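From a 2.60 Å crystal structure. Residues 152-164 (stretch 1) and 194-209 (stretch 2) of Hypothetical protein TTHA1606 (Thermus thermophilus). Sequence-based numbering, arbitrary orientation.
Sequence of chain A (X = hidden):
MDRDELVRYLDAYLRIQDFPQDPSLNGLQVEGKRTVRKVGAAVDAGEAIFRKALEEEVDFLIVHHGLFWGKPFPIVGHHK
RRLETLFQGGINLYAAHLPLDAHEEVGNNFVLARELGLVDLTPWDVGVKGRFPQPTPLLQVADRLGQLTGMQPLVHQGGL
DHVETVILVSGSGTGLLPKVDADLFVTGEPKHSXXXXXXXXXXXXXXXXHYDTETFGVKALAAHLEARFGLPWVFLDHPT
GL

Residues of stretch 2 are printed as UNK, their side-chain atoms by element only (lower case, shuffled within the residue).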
ATOM      1  N   GLN A 152      18.428 -33.229 -22.237  1.00 54.41           N
ATOM      2  CA  GLN A 152      17.072 -33.766 -22.363  1.00 51.63           C
ATOM      3  C   GLN A 152      16.167 -33.043 -21.371  1.00 48.90           C
ATOM      4  O   GLN A 152      16.425 -33.050 -20.171  1.00 47.66           O
ATOM      5  CB  GLN A 152      17.059 -35.268 -22.065  1.00 51.79           C
ATOM      6  CG  GLN A 152      16.707 -36.154 -23.265  1.00 53.71           C
ATOM      7  CD  GLN A 152      15.289 -35.917 -23.797  1.00 55.47           C
ATOM      8  OE1 GLN A 152      15.073 -35.122 -24.724  1.00 54.97           O
ATOM      9  NE2 GLN A 152      14.313 -36.605 -23.202  1.00 55.05           N
ATOM     10  N   PRO A 153      15.091 -32.403 -21.864  1.00 47.53           N
ATOM     11  CA  PRO A 153      14.154 -31.673 -21.001  1.00 46.15           C
ATOM     12  C   PRO A 153      13.211 -32.550 -20.182  1.00 45.29           C
ATOM     13  O   PRO A 153      13.105 -33.754 -20.401  1.00 45.36           O
ATOM     14  CB  PRO A 153      13.395 -30.792 -21.987  1.00 44.73           C
ATOM     15  CG  PRO A 153      13.332 -31.642 -23.192  1.00 44.74           C
ATOM     16  CD  PRO A 153      14.728 -32.229 -23.282  1.00 45.79           C
ATOM     17  N   LEU A 154      12.547 -31.925 -19.220  1.00 44.02           N
ATOM     18  CA  LEU A 154      11.589 -32.609 -18.369  1.00 40.93           C
ATOM     19  C   LEU A 154      10.257 -32.340 -19.046  1.00 40.20           C
ATOM     20  O   LEU A 154       9.960 -31.205 -19.441  1.00 38.56           O
ATOM     21  CB  LEU A 154      11.596 -32.015 -16.962  1.00 38.86           C
ATOM     22  CG  LEU A 154      10.545 -32.524 -15.973  1.00 38.50           C
ATOM     23  CD1 LEU A 154      10.788 -33.986 -15.667  1.00 34.22           C
ATOM     24  CD2 LEU A 154      10.596 -31.695 -14.697  1.00 34.08           C
ATOM     25  N   VAL A 155       9.467 -33.391 -19.212  1.00 39.48           N
ATOM     26  CA  VAL A 155       8.183 -33.230 -19.851  1.00 39.07           C
ATOM     27  C   VAL A 155       7.089 -33.796 -18.972  1.00 38.38           C
ATOM     28  O   VAL A 155       7.225 -34.890 -18.424  1.00 38.15           O
ATOM     29  CB  VAL A 155       8.182 -33.886 -21.273  1.00 40.24           C
ATOM     30  CG1 VAL A 155       9.432 -34.724 -21.453  1.00 40.16           C
ATOM     31  CG2 VAL A 155       6.918 -34.718 -21.496  1.00 38.95           C
ATOM     32  N   HIS A 156       6.031 -33.007 -18.815  1.00 36.96           N
ATOM     33  CA  HIS A 156       4.863 -33.373 -18.030  1.00 38.01           C
ATOM     34  C   HIS A 156       3.682 -33.397 -18.996  1.00 39.57           C
ATOM     35  O   HIS A 156       3.149 -32.349 -19.377  1.00 39.86           O
ATOM     36  CB  HIS A 156       4.607 -32.344 -16.916  1.00 36.27           C
ATOM     37  CG  HIS A 156       5.529 -32.480 -15.741  1.00 35.47           C
ATOM     38  ND1 HIS A 156       5.592 -31.543 -14.735  1.00 33.55           N
ATOM     39  CD2 HIS A 156       6.408 -33.456 -15.403  1.00 34.56           C
ATOM     40  CE1 HIS A 156       6.467 -31.938 -13.824  1.00 35.42           C
ATOM     41  NE2 HIS A 156       6.977 -33.095 -14.208  1.00 34.11           N
ATOM     42  N   GLN A 157       3.289 -34.598 -19.403  1.00 40.29           N
ATOM     43  CA  GLN A 157       2.185 -34.737 -20.331  1.00 43.11           C
ATOM     44  C   GLN A 157       0.878 -35.011 -19.622  1.00 42.77           C
ATOM     45  O   GLN A 157       0.659 -36.101 -19.113  1.00 43.13           O
ATOM     46  CB  GLN A 157       2.458 -35.865 -21.326  1.00 44.25           C
ATOM     47  CG  GLN A 157       1.285 -36.112 -22.250  1.00 45.47           C
ATOM     48  CD  GLN A 157       1.457 -37.312 -23.154  1.00 47.56           C
ATOM     49  OE1 GLN A 157       0.543 -37.643 -23.905  1.00 50.03           O
ATOM     50  NE2 GLN A 157       2.625 -37.968 -23.100  1.00 48.17           N
ATOM     51  N   GLY A 158       0.005 -34.021 -19.596  1.00 43.61           N
ATOM     52  CA  GLY A 158      -1.273 -34.207 -18.943  1.00 47.56           C
ATOM     53  C   GLY A 158      -2.339 -34.263 -20.011  1.00 49.28           C
ATOM     54  O   GLY A 158      -3.412 -34.864 -19.830  1.00 49.17           O
ATOM     55  N   GLY A 159      -2.016 -33.619 -21.132  1.00 50.69           N
ATOM     56  CA  GLY A 159      -2.905 -33.575 -22.271  1.00 50.84           C
ATOM     57  C   GLY A 159      -2.454 -34.478 -23.411  1.00 51.86           C
ATOM     58  O   GLY A 159      -1.895 -35.564 -23.199  1.00 49.44           O
ATOM     59  N   LEU A 160      -2.705 -34.004 -24.627  1.00 54.30           N
ATOM     60  CA  LEU A 160      -2.383 -34.713 -25.864  1.00 57.54           C
ATOM     61  C   LEU A 160      -1.066 -35.487 -25.902  1.00 58.00           C
ATOM     62  O   LEU A 160      -0.311 -35.547 -24.937  1.00 58.80           O
ATOM     63  CB  LEU A 160      -2.387 -33.717 -27.021  1.00 60.48           C
ATOM     64  CG  LEU A 160      -3.650 -32.870 -27.179  1.00 63.25           C
ATOM     65  CD1 LEU A 160      -3.438 -31.832 -28.301  1.00 63.06           C
ATOM     66  CD2 LEU A 160      -4.845 -33.804 -27.473  1.00 62.80           C
ATOM     67  N   ASP A 161      -0.807 -36.078 -27.058  1.00 58.19           N
ATOM     68  CA  ASP A 161       0.413 -36.831 -27.293  1.00 57.18           C
ATOM     69  C   ASP A 161       1.053 -36.124 -28.485  1.00 56.10           C
ATOM     70  O   ASP A 161       2.234 -36.293 -28.795  1.00 54.34           O
ATOM     71  CB  ASP A 161       0.078 -38.271 -27.666  1.00 58.90           C
ATOM     72  CG  ASP A 161       1.287 -39.152 -27.648  1.00 61.07           C
ATOM     73  OD1 ASP A 161       1.288 -40.209 -28.329  1.00 60.09           O
ATOM     74  OD2 ASP A 161       2.239 -38.772 -26.932  1.00 62.61           O
ATOM     75  N   HIS A 162       0.219 -35.331 -29.147  1.00 55.03           N
ATOM     76  CA  HIS A 162       0.593 -34.547 -30.305  1.00 56.37           C
ATOM     77  C   HIS A 162       0.118 -33.136 -30.018  1.00 56.21           C
ATOM     78  O   HIS A 162      -1.018 -32.923 -29.575  1.00 56.64           O
ATOM     79  CB  HIS A 162      -0.085 -35.095 -31.571  1.00 58.31           C
ATOM     80  CG  HIS A 162       0.375 -36.472 -31.944  1.00 60.88           C
ATOM     81  ND1 HIS A 162       0.149 -37.575 -31.145  1.00 60.68           N
ATOM     82  CD2 HIS A 162       1.130 -36.908 -32.981  1.00 61.17           C
ATOM     83  CE1 HIS A 162       0.752 -38.627 -31.670  1.00 60.86           C
ATOM     84  NE2 HIS A 162       1.357 -38.250 -32.783  1.00 61.62           N
ATOM     85  N   VAL A 163       0.993 -32.171 -30.256  1.00 54.78           N
ATOM     86  CA  VAL A 163       0.658 -30.791 -29.996  1.00 53.85           C
ATOM     87  C   VAL A 163       0.661 -29.994 -31.289  1.00 54.42           C
ATOM     88  O   VAL A 163       1.284 -30.397 -32.270  1.00 54.43           O
ATOM     89  CB  VAL A 163       1.669 -30.161 -28.982  1.00 54.37           C
ATOM     90  CG1 VAL A 163       1.769 -31.039 -27.730  1.00 52.36           C
ATOM     91  CG2 VAL A 163       3.051 -29.994 -29.626  1.00 53.17           C
ATOM     92  N   GLU A 164      -0.054 -28.874 -31.284  1.00 54.65           N
ATOM     93  CA  GLU A 164      -0.105 -27.988 -32.434  1.00 55.26           C
ATOM     94  C   GLU A 164       0.183 -26.574 -31.944  1.00 55.10           C
ATOM     95  O   GLU A 164       1.163 -25.968 -32.374  1.00 56.92           O
ATOM     96  CB  GLU A 164      -1.469 -28.059 -33.122  1.00 57.62           C
ATOM     97  CG  GLU A 164      -1.644 -27.077 -34.276  1.00 60.53           C
ATOM     98  CD  GLU A 164      -2.520 -27.635 -35.397  1.00 64.01           C
ATOM     99  OE1 GLU A 164      -3.562 -28.258 -35.082  1.00 63.33           O
ATOM    100  OE2 GLU A 164      -2.166 -27.442 -36.590  1.00 65.06           O
ATOM    101  N   UNK A 194       3.137 -26.468  -8.946  1.00 35.19           N
ATOM    102  CA  UNK A 194       2.249 -26.485 -10.112  1.00 35.18           C
ATOM    103  C   UNK A 194       2.077 -27.875 -10.687  1.00 35.30           C
ATOM    104  O   UNK A 194       1.405 -28.056 -11.695  1.00 36.00           O
ATOM    105  c   UNK A 194       2.745 -24.118 -10.793  1.00 33.37           C
ATOM    106  c   UNK A 194       2.724 -25.562 -11.261  1.00 35.30           C
ATOM    107  c   UNK A 194       4.075 -26.015 -11.770  1.00 33.30           C
ATOM    108  N   UNK A 195       2.681 -28.859 -10.042  1.00 34.96           N
ATOM    109  CA  UNK A 195       2.573 -30.232 -10.496  1.00 34.35           C
ATOM    110  C   UNK A 195       1.127 -30.694 -10.739  1.00 35.06           C
ATOM    111  O   UNK A 195       0.710 -30.869 -11.879  1.00 36.21           O
ATOM    112  c   UNK A 195       2.564 -33.569  -9.567  1.00 33.89           C
ATOM    113  c   UNK A 195       2.709 -34.853 -10.067  1.00 33.87           C
ATOM    114  c   UNK A 195       3.705 -35.127 -11.004  1.00 34.89           C
ATOM    115  c   UNK A 195       3.402 -32.550  -9.990  1.00 35.06           C
ATOM    116  c   UNK A 195       4.548 -34.116 -11.434  1.00 35.21           C
ATOM    117  c   UNK A 195       4.393 -32.832 -10.926  1.00 35.78           C
ATOM    118  c   UNK A 195       3.221 -31.161  -9.485  1.00 34.74           C
ATOM    119  N   UNK A 196       0.363 -30.889  -9.670  1.00 33.34           N
ATOM    120  CA  UNK A 196      -1.007 -31.368  -9.802  1.00 33.48           C
ATOM    121  C   UNK A 196      -1.897 -30.549 -10.711  1.00 33.29           C
ATOM    122  O   UNK A 196      -2.700 -31.103 -11.463  1.00 30.22           O
ATOM    123  n   UNK A 196       0.270 -33.798  -6.259  1.00 36.36           N
ATOM    124  n   UNK A 196      -1.122 -33.932  -7.885  1.00 36.48           N
ATOM    125  c   UNK A 196      -0.987 -32.590  -7.595  1.00 36.37           C
ATOM    126  c   UNK A 196      -0.355 -34.634  -7.070  1.00 37.57           C
ATOM    127  c   UNK A 196      -1.640 -31.523  -8.417  1.00 33.11           C
ATOM    128  c   UNK A 196      -0.110 -32.515  -6.563  1.00 34.67           C
ATOM    129  N   UNK A 197      -1.751 -29.233 -10.666  1.00 33.39           N
ATOM    130  CA  UNK A 197      -2.577 -28.403 -11.520  1.00 35.19           C
ATOM    131  C   UNK A 197      -2.296 -28.750 -12.998  1.00 35.47           C
ATOM    132  O   UNK A 197      -3.223 -28.921 -13.797  1.00 34.77           O
ATOM    133  o   UNK A 197      -3.428 -23.844 -12.874  1.00 46.16           O
ATOM    134  c   UNK A 197      -2.300 -26.929 -11.253  1.00 37.06           C
ATOM    135  o   UNK A 197      -1.768 -24.257 -11.472  1.00 47.09           O
ATOM    136  c   UNK A 197      -2.788 -24.607 -12.108  1.00 46.61           C
ATOM    137  c   UNK A 197      -3.285 -26.031 -11.946  1.00 44.76           C
ATOM    138  N   UNK A 198      -1.017 -28.868 -13.348  1.00 33.62           N
ATOM    139  CA  UNK A 198      -0.629 -29.211 -14.705  1.00 34.30           C
ATOM    140  C   UNK A 198      -1.335 -30.469 -15.263  1.00 34.54           C
ATOM    141  O   UNK A 198      -1.800 -30.470 -16.399  1.00 34.76           O
ATOM    142  c   UNK A 198       1.279 -30.057 -16.099  1.00 32.93           C
ATOM    143  c   UNK A 198       0.891 -29.419 -14.794  1.00 34.02           C
ATOM    144  o   UNK A 198       1.537 -28.158 -14.697  1.00 33.79           O
ATOM    145  N   UNK A 199      -1.407 -31.539 -14.486  1.00 32.85           N
ATOM    146  CA  UNK A 199      -2.065 -32.731 -14.987  1.00 33.52           C
ATOM    147  C   UNK A 199      -3.590 -32.634 -14.949  1.00 34.27           C
ATOM    148  O   UNK A 199      -4.263 -32.913 -15.945  1.00 34.30           O
ATOM    149  c   UNK A 199       0.871 -33.715 -13.705  1.00 32.81           C
ATOM    150  c   UNK A 199      -1.586 -33.962 -14.227  1.00 31.33           C
ATOM    151  c   UNK A 199       0.219 -35.109 -15.551  1.00 31.78           C
ATOM    152  c   UNK A 199      -0.142 -34.288 -14.483  1.00 33.10           C
ATOM    153  c   UNK A 199       1.565 -35.346 -15.839  1.00 31.21           C
ATOM    154  c   UNK A 199       2.558 -34.761 -15.059  1.00 29.72           C
ATOM    155  c   UNK A 199       2.213 -33.948 -13.989  1.00 30.16           C
ATOM    156  N   UNK A 200      -4.128 -32.211 -13.813  1.00 34.00           N
ATOM    157  CA  UNK A 200      -5.557 -32.087 -13.656  1.00 33.02           C
ATOM    158  C   UNK A 200      -6.174 -31.242 -14.736  1.00 35.34           C
ATOM    159  O   UNK A 200      -7.323 -31.451 -15.108  1.00 37.41           O
ATOM    160  o   UNK A 200      -7.016 -31.189  -9.811  1.00 32.83           O
ATOM    161  c   UNK A 200      -5.881 -31.506 -12.297  1.00 30.35           C
ATOM    162  c   UNK A 200      -6.004 -31.920  -9.870  1.00 31.32           C
ATOM    163  c   UNK A 200      -5.630 -32.479 -11.200  1.00 29.03           C
ATOM    164  o   UNK A 200      -5.300 -32.215  -8.884  1.00 29.44           O
ATOM    165  N   UNK A 201      -5.415 -30.292 -15.251  1.00 37.96           N
ATOM    166  CA  UNK A 201      -5.932 -29.437 -16.296  1.00 40.34           C
ATOM    167  C   UNK A 201      -5.498 -29.914 -17.698  1.00 40.99           C
ATOM    168  O   UNK A 201      -5.633 -29.184 -18.687  1.00 41.00           O
ATOM    169  n   UNK A 201      -3.369 -23.611 -15.364  1.00 65.64           N
ATOM    170  n   UNK A 201      -4.893 -25.047 -16.286  1.00 59.71           N
ATOM    171  c   UNK A 201      -4.611 -24.076 -15.429  1.00 64.24           C
ATOM    172  c   UNK A 201      -6.138 -27.014 -17.006  1.00 51.52           C
ATOM    173  c   UNK A 201      -6.212 -25.626 -16.430  1.00 55.09           C
ATOM    174  c   UNK A 201      -5.489 -27.991 -16.048  1.00 43.41           C
ATOM    175  n   UNK A 201      -5.566 -23.573 -14.632  1.00 64.96           N
ATOM    176  N   UNK A 202      -4.992 -31.145 -17.774  1.00 39.87           N
ATOM    177  CA  UNK A 202      -4.550 -31.712 -19.036  1.00 39.45           C
ATOM    178  C   UNK A 202      -3.621 -30.835 -19.851  1.00 41.08           C
ATOM    179  O   UNK A 202      -3.797 -30.675 -21.059  1.00 43.12           O
ATOM    180  N   UNK A 203      -2.621 -30.265 -19.191  1.00 40.01           N
ATOM    181  CA  UNK A 203      -1.652 -29.405 -19.848  1.00 37.56           C
ATOM    182  C   UNK A 203      -0.399 -30.197 -20.197  1.00 36.87           C
ATOM    183  O   UNK A 203      -0.016 -31.132 -19.498  1.00 35.78           O
ATOM    184  c   UNK A 203      -1.656 -26.822 -19.223  1.00 39.15           C
ATOM    185  c   UNK A 203      -1.264 -28.263 -18.912  1.00 38.28           C
ATOM    186  c   UNK A 203      -3.104 -26.729 -19.625  1.00 38.61           C
ATOM    187  c   UNK A 203      -1.404 -25.976 -17.990  1.00 39.25           C
ATOM    188  N   UNK A 204       0.220 -29.833 -21.305  1.00 36.42           N
ATOM    189  CA  UNK A 204       1.461 -30.458 -21.717  1.00 36.86           C
ATOM    190  C   UNK A 204       2.462 -29.381 -21.361  1.00 36.90           C
ATOM    191  O   UNK A 204       2.271 -28.213 -21.737  1.00 35.54           O
ATOM    192  n   UNK A 204       0.907 -33.004 -22.760  1.00 38.20           N
ATOM    193  c   UNK A 204       0.874 -32.002 -23.648  1.00 40.57           C
ATOM    194  c   UNK A 204       1.494 -30.683 -23.228  1.00 39.33           C
ATOM    195  o   UNK A 204       0.384 -32.122 -24.779  1.00 42.66           O
ATOM    196  N   UNK A 205       3.504 -29.748 -20.621  1.00 35.04           N
ATOM    197  CA  UNK A 205       4.508 -28.766 -20.244  1.00 36.20           C
ATOM    198  C   UNK A 205       5.889 -29.358 -20.364  1.00 36.93           C
ATOM    199  O   UNK A 205       6.120 -30.485 -19.923  1.00 37.35           O
ATOM    200  c   UNK A 205       5.417 -27.253 -18.440  1.00 34.54           C
ATOM    201  c   UNK A 205       4.331 -28.274 -18.781  1.00 36.27           C
ATOM    202  c   UNK A 205       2.964 -27.675 -18.593  1.00 34.64           C
ATOM    203  N   UNK A 206       6.802 -28.603 -20.969  1.00 36.49           N
ATOM    204  CA  UNK A 206       8.188 -29.053 -21.118  1.00 37.90           C
ATOM    205  C   UNK A 206       9.092 -28.044 -20.402  1.00 37.58           C
ATOM    206  O   UNK A 206       9.050 -26.844 -20.707  1.00 36.64           O
ATOM    207  c   UNK A 206      10.114 -29.563 -22.680  1.00 37.52           C
ATOM    208  c   UNK A 206       8.658 -29.095 -22.612  1.00 39.48           C
ATOM    209  c   UNK A 206       7.995 -31.475 -23.167  1.00 43.43           C
ATOM    210  c   UNK A 206       7.776 -30.022 -23.451  1.00 39.96           C
ATOM    211  N   UNK A 207       9.896 -28.530 -19.460  1.00 37.15           N
ATOM    212  CA  UNK A 207      10.839 -27.684 -18.706  1.00 37.53           C
ATOM    213  C   UNK A 207      12.234 -27.918 -19.275  1.00 36.40           C
ATOM    214  O   UNK A 207      12.812 -28.981 -19.077  1.00 34.93           O
ATOM    215  c   UNK A 207       9.499 -27.683 -16.563  1.00 38.62           C
ATOM    216  c   UNK A 207       6.976 -27.010 -15.536  1.00 38.07           C
ATOM    217  c   UNK A 207       8.613 -28.675 -16.125  1.00 39.67           C
ATOM    218  c   UNK A 207      10.812 -28.038 -17.207  1.00 36.97           C
ATOM    219  c   UNK A 207       7.840 -26.014 -15.954  1.00 38.94           C
ATOM    220  c   UNK A 207       7.348 -28.340 -15.610  1.00 37.56           C
ATOM    221  o   UNK A 207       5.734 -26.658 -15.080  1.00 38.32           O
ATOM    222  c   UNK A 207       9.095 -26.352 -16.464  1.00 38.68           C
ATOM    223  N   UNK A 208      12.769 -26.924 -19.981  1.00 36.39           N
ATOM    224  CA  UNK A 208      14.081 -27.072 -20.604  1.00 36.44           C
ATOM    225  C   UNK A 208      15.266 -26.389 -19.905  1.00 36.68           C
ATOM    226  O   UNK A 208      16.345 -26.251 -20.495  1.00 37.07           O
ATOM    227  c   UNK A 208      13.997 -26.623 -22.057  1.00 36.39           C
ATOM    228  N   UNK A 209      15.068 -25.974 -18.655  1.00 36.40           N
ATOM    229  CA  UNK A 209      16.135 -25.334 -17.902  1.00 36.61           C
ATOM    230  C   UNK A 209      16.035 -23.823 -17.885  1.00 38.02           C
ATOM    231  O   UNK A 209      15.731 -23.218 -18.905  1.00 38.87           O
TER

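Position 194 carries one carbon forking to two more, out of reach of stretch 1: Val194. At 195 a single carbon leads to a ring of six carbons, and the ring edge meets the imidazole face of His156, planes at 90°; this is Phe195. Position 196 has one carbon and a five-membered ring of three carbons and two nitrogens, far from the strand: His196. At 197 three carbons end in two oxygens, also out of reach: Glu197.

Position 198 has one carbon bearing an oxygen and a carbon; its CA-to-CB bond points toward stretch 1, near His156. It is Thr198; its CG2 lies 4.1 Å from His156 CB, while its OG1 donates a hydrogen bond to Val194 O (3.0 Å). Position 199 again shows one carbon and a six-carbon ring, its end nearing His156 and Gln157: Phe199, whose CZ sits 3.7 Å from His156 CB and whose ring edge meets Gln157 O. At 200 there are three carbons with two terminal oxygens, and the CA-to-CB bond points away: Glu200. Position 201 runs three carbons, a nitrogen, then a carbon with two nitrogens; it is Arg201, the first residue to leave helical angles.

Position 202 has no side chain and a positive phi, which favours glycine: Gly202. Its CA lies 3.4 Å from Gly158 O. At 203 four carbons fork at the second and the CA-to-CB bond points away, so this is Leu203, touching stretch 1 through its backbone: Gly158 N donates to Leu203 O at 2.9 Å.

Position 204 has two carbons, the second carrying one oxygen and one nitrogen, and its end comes near Gln157, Gly158, Gly159, Leu160 and Val163: Asn204. At 205 one carbon forks to two, on the same sheet face as His156: Val205. Position 206 has four carbons forked at the first, one arm two carbons long, touching Val155 and Pro153; it is Ile206, with CD1 3.1 Å from Val155 CB and CG2 3.6 Å from Pro153 CB. Position 207 has one carbon, then a six-carbon ring bearing an oxygen, its edge toward the His156 face in an offset arrangement: Tyr207. The single side-chain carbon at 208, its CB, lies 4.2 Å from Pro153 CB, giving Ala208; no side chain at 209 gives Gly209.

The rule is an antiparallel ladder with two different faces. Paired bonds join Leu154 to Tyr207 (Leu154 N to Tyr207 O 3.0 Å, Tyr207 N to Leu154 O 2.7 Å) and His156 to Val205 (His156 N to Val205 O 2.8 Å, Val205 N to His156 O 2.9 Å). On one face, His156 gathers the aromatics; on the other, Val155 packs against Ile206. Beyond the strand ends, glycines permit close approach: a CB on Gly159 would clash with Gly202 O.

Stretch 2 194-209: VFHETFERGLNVIYAG
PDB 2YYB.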